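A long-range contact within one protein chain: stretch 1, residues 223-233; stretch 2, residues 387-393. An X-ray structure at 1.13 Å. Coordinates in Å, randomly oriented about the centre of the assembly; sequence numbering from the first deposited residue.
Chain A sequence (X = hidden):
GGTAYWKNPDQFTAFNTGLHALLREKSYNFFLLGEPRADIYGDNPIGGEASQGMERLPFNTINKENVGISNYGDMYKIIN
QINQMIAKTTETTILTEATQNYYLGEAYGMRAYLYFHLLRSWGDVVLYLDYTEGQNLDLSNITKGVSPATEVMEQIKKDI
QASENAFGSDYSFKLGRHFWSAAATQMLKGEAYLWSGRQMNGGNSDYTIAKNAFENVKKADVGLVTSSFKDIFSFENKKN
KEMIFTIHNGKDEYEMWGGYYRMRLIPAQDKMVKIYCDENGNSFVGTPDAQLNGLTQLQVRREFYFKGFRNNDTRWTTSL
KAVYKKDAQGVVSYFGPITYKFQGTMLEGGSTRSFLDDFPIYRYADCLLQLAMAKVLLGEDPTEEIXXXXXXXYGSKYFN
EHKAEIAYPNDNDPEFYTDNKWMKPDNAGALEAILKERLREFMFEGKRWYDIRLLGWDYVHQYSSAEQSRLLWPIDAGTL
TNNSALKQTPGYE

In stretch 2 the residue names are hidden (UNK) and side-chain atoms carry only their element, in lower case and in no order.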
# COMPACT_ATOMS: atom_id res chain seq x y z
N GLY A 223 -8.24 -3.90 15.62
CA GLY A 223 -7.13 -3.97 16.53
C GLY A 223 -6.02 -4.76 15.86
O GLY A 223 -6.20 -5.32 14.76
N LEU A 224 -4.88 -4.80 16.51
CA LEU A 224 -3.76 -5.55 15.94
C LEU A 224 -3.96 -7.07 16.09
O LEU A 224 -4.41 -7.55 17.14
CB LEU A 224 -2.45 -5.20 16.63
CG LEU A 224 -1.94 -3.77 16.52
CD1 LEU A 224 -0.65 -3.55 17.30
CD2 LEU A 224 -1.75 -3.38 15.03
N VAL A 225 -3.63 -7.80 15.05
CA VAL A 225 -3.47 -9.26 15.14
C VAL A 225 -2.15 -9.51 15.87
O VAL A 225 -1.06 -9.18 15.38
CB VAL A 225 -3.46 -9.89 13.75
CG1 VAL A 225 -2.97 -11.35 13.82
CG2 VAL A 225 -4.82 -9.85 13.07
N THR A 226 -2.20 -10.05 17.08
CA THR A 226 -0.99 -10.21 17.90
C THR A 226 -0.34 -11.56 17.80
O THR A 226 0.81 -11.69 18.11
CB THR A 226 -1.29 -9.86 19.35
OG1 THR A 226 -2.32 -10.72 19.78
CG2 THR A 226 -1.64 -8.39 19.48
N SER A 227 -1.06 -12.58 17.34
CA SER A 227 -0.47 -13.91 17.31
C SER A 227 0.86 -13.91 16.56
O SER A 227 1.86 -14.40 17.06
CB SER A 227 -1.44 -14.91 16.70
OG SER A 227 -1.85 -14.54 15.38
N SER A 228 0.85 -13.33 15.36
CA SER A 228 2.08 -13.10 14.62
C SER A 228 1.78 -12.18 13.46
O SER A 228 0.66 -12.07 13.00
CB SER A 228 2.68 -14.38 14.06
OG SER A 228 1.90 -14.93 13.03
N PHE A 229 2.83 -11.53 12.99
CA PHE A 229 2.75 -10.75 11.76
C PHE A 229 2.24 -11.59 10.58
O PHE A 229 1.41 -11.14 9.80
CB PHE A 229 4.13 -10.12 11.49
CG PHE A 229 4.20 -9.13 10.38
CD1 PHE A 229 3.70 -7.87 10.50
CD2 PHE A 229 4.93 -9.44 9.24
CE1 PHE A 229 3.88 -6.95 9.52
CE2 PHE A 229 5.10 -8.50 8.25
CZ PHE A 229 4.60 -7.26 8.40
N LYS A 230 2.73 -12.82 10.45
CA LYS A 230 2.31 -13.68 9.39
C LYS A 230 0.80 -13.93 9.38
O LYS A 230 0.18 -14.03 8.31
CB LYS A 230 3.09 -14.95 9.56
CG LYS A 230 2.87 -15.90 8.51
CD LYS A 230 3.81 -17.14 8.63
CE LYS A 230 5.32 -16.79 8.52
NZ LYS A 230 6.22 -18.01 8.34
N ASP A 231 0.19 -14.04 10.55
CA ASP A 231 -1.24 -14.30 10.62
C ASP A 231 -2.09 -13.13 10.10
O ASP A 231 -3.26 -13.34 9.81
CB ASP A 231 -1.63 -14.69 12.03
CG ASP A 231 -1.02 -16.00 12.45
OD1 ASP A 231 -0.95 -16.97 11.66
OD2 ASP A 231 -0.57 -16.09 13.63
N ILE A 232 -1.53 -11.93 10.03
CA ILE A 232 -2.26 -10.82 9.45
C ILE A 232 -2.67 -11.14 8.01
O ILE A 232 -3.77 -10.84 7.55
CB ILE A 232 -1.39 -9.53 9.43
CG1 ILE A 232 -0.99 -9.10 10.84
CG2 ILE A 232 -2.11 -8.42 8.71
CD1 ILE A 232 0.15 -8.07 10.76
N PHE A 233 -1.73 -11.75 7.29
CA PHE A 233 -1.82 -11.89 5.84
C PHE A 233 -2.28 -13.23 5.34
O PHE A 233 -2.48 -13.43 4.13
CB PHE A 233 -0.45 -11.58 5.20
CG PHE A 233 0.15 -10.28 5.67
CD1 PHE A 233 -0.37 -9.06 5.22
CD2 PHE A 233 1.18 -10.27 6.59
CE1 PHE A 233 0.15 -7.88 5.67
CE2 PHE A 233 1.66 -9.06 7.09
CZ PHE A 233 1.13 -7.87 6.61
N UNK A 387 5.40 1.81 19.80
CA UNK A 387 5.70 0.61 20.58
C UNK A 387 4.60 -0.43 20.52
O UNK A 387 4.92 -1.61 20.69
n UNK A 387 7.86 2.26 23.08
c UNK A 387 7.52 1.44 22.07
c UNK A 387 6.11 0.96 22.01
o UNK A 387 8.34 1.09 21.23
N UNK A 388 3.34 -0.07 20.25
CA UNK A 388 2.30 -1.10 20.06
C UNK A 388 2.68 -1.92 18.81
O UNK A 388 2.57 -3.15 18.82
c UNK A 388 0.92 -0.44 19.89
N UNK A 389 3.07 -1.26 17.74
CA UNK A 389 3.46 -1.91 16.51
C UNK A 389 4.74 -2.74 16.72
O UNK A 389 4.84 -3.91 16.28
c UNK A 389 3.55 -0.94 15.35
c UNK A 389 4.07 -1.64 14.09
c UNK A 389 2.20 -0.31 15.09
N UNK A 390 5.74 -2.17 17.39
CA UNK A 390 6.96 -2.93 17.66
C UNK A 390 6.74 -4.13 18.55
O UNK A 390 7.28 -5.20 18.29
c UNK A 390 11.24 1.58 17.12
n UNK A 390 11.55 2.49 16.23
n UNK A 390 10.19 0.80 16.94
n UNK A 390 11.94 1.51 18.24
c UNK A 390 8.05 -2.03 18.27
c UNK A 390 8.56 -0.95 17.35
c UNK A 390 9.70 -0.15 17.93
N UNK A 391 5.91 -3.97 19.59
CA UNK A 391 5.67 -5.09 20.49
C UNK A 391 5.07 -6.26 19.71
O UNK A 391 5.39 -7.43 19.94
o UNK A 391 3.34 -6.31 24.64
c UNK A 391 3.77 -5.41 23.89
c UNK A 391 4.77 -4.67 21.65
o UNK A 391 3.68 -4.21 24.18
c UNK A 391 4.49 -5.81 22.59
N UNK A 392 4.16 -5.96 18.76
CA UNK A 392 3.56 -7.02 17.94
C UNK A 392 4.62 -7.68 17.06
O UNK A 392 4.58 -8.89 16.84
n UNK A 392 -0.42 -6.86 13.93
c UNK A 392 2.40 -6.46 17.16
n UNK A 392 0.66 -5.21 12.79
c UNK A 392 0.71 -6.25 13.59
c UNK A 392 1.59 -7.54 16.39
n UNK A 392 1.88 -6.68 14.05
c UNK A 392 2.03 -7.81 14.94
N UNK A 393 5.54 -6.91 16.51
CA UNK A 393 6.59 -7.39 15.60
C UNK A 393 7.56 -8.33 16.30
O UNK A 393 7.96 -9.35 15.73
c UNK A 393 7.35 -6.22 14.97
O HOH W 1 3.35 -10.80 18.44
O HOH W 2 4.99 -11.05 15.06

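Stretch 2 is one run of helix, and its positions are taken in order. Position 387 has four side-chain atoms: two carbons, the second carrying one oxygen and one nitrogen. That is a short chain ending in an amide. It lies out of reach of stretch 1, and both polar atoms are hydrogen-bonded elsewhere in the structure. The residue is Asn-387.

Position 388 has a single side-chain carbon. This CB lies 4.3 Å from CD1 of Leu-224, an apolar contact. The backbone O of 388 is nearer the same methyl, 3.6 Å from Leu-224 CD1. One carbon means Ala-388.

Position 389 has three carbons, one carrying the other two. Its backbone N is 4.4 Å from Leu-224 CD1. The fork at CB, with no oxygen, identifies Val-389. Val-389 CG2 is 4.8 Å from Leu-224 CD1.

Position 390 has three carbons, a nitrogen, then a carbon carrying two more nitrogens. It does not touch stretch 1, and its three side-chain nitrogens are hydrogen-bonded elsewhere. This is a guanidinium chain, so the residue is Arg-390.

Position 391 has three carbons, the third carrying two oxygens. Its side chain does not touch stretch 1. A carboxylate at that length gives Glu-391.

Position 392 again has three carbons, a nitrogen and a carbon with two nitrogens. Here the CA-to-CB bond points toward stretch 1, and one terminal nitrogen is 2.8 Å from the backbone O of Val-225. The residue is Arg-392. Its CG lies 4.0 Å from Thr-226 CA, and its NE approaches the ring edge of Phe-229, 4.2 Å from CD1.

Position 393 has one side-chain carbon. This CB makes no contact with stretch 1. The residue is Ala-393.

The contact works mainly through Arg-392, which has the largest covered area of any residue here. Its guanidinium sits between two aliphatic side chains. Ile-232 CD1 lies over one face, 3.4 Å from Arg-392 CZ, and Leu-224 CG lies over the opposite face. The edge remains free for polar pairing, and there Arg-392 NH1 donates to Val-225 O at 2.8 Å, with an N-H...O angle of 156°. Two waters link the backbones. Water 1 donates to Thr-226 O at 2.7 Å and to Arg-392 O at 2.8 Å. Water 2 donates to Arg-392 O at 2.8 Å and accepts from Phe-229 N at 3.0 Å. One carbonyl of the helix is thus tied to two points on stretch 1.

Stretch 2, residues 387-393: NAVRERA
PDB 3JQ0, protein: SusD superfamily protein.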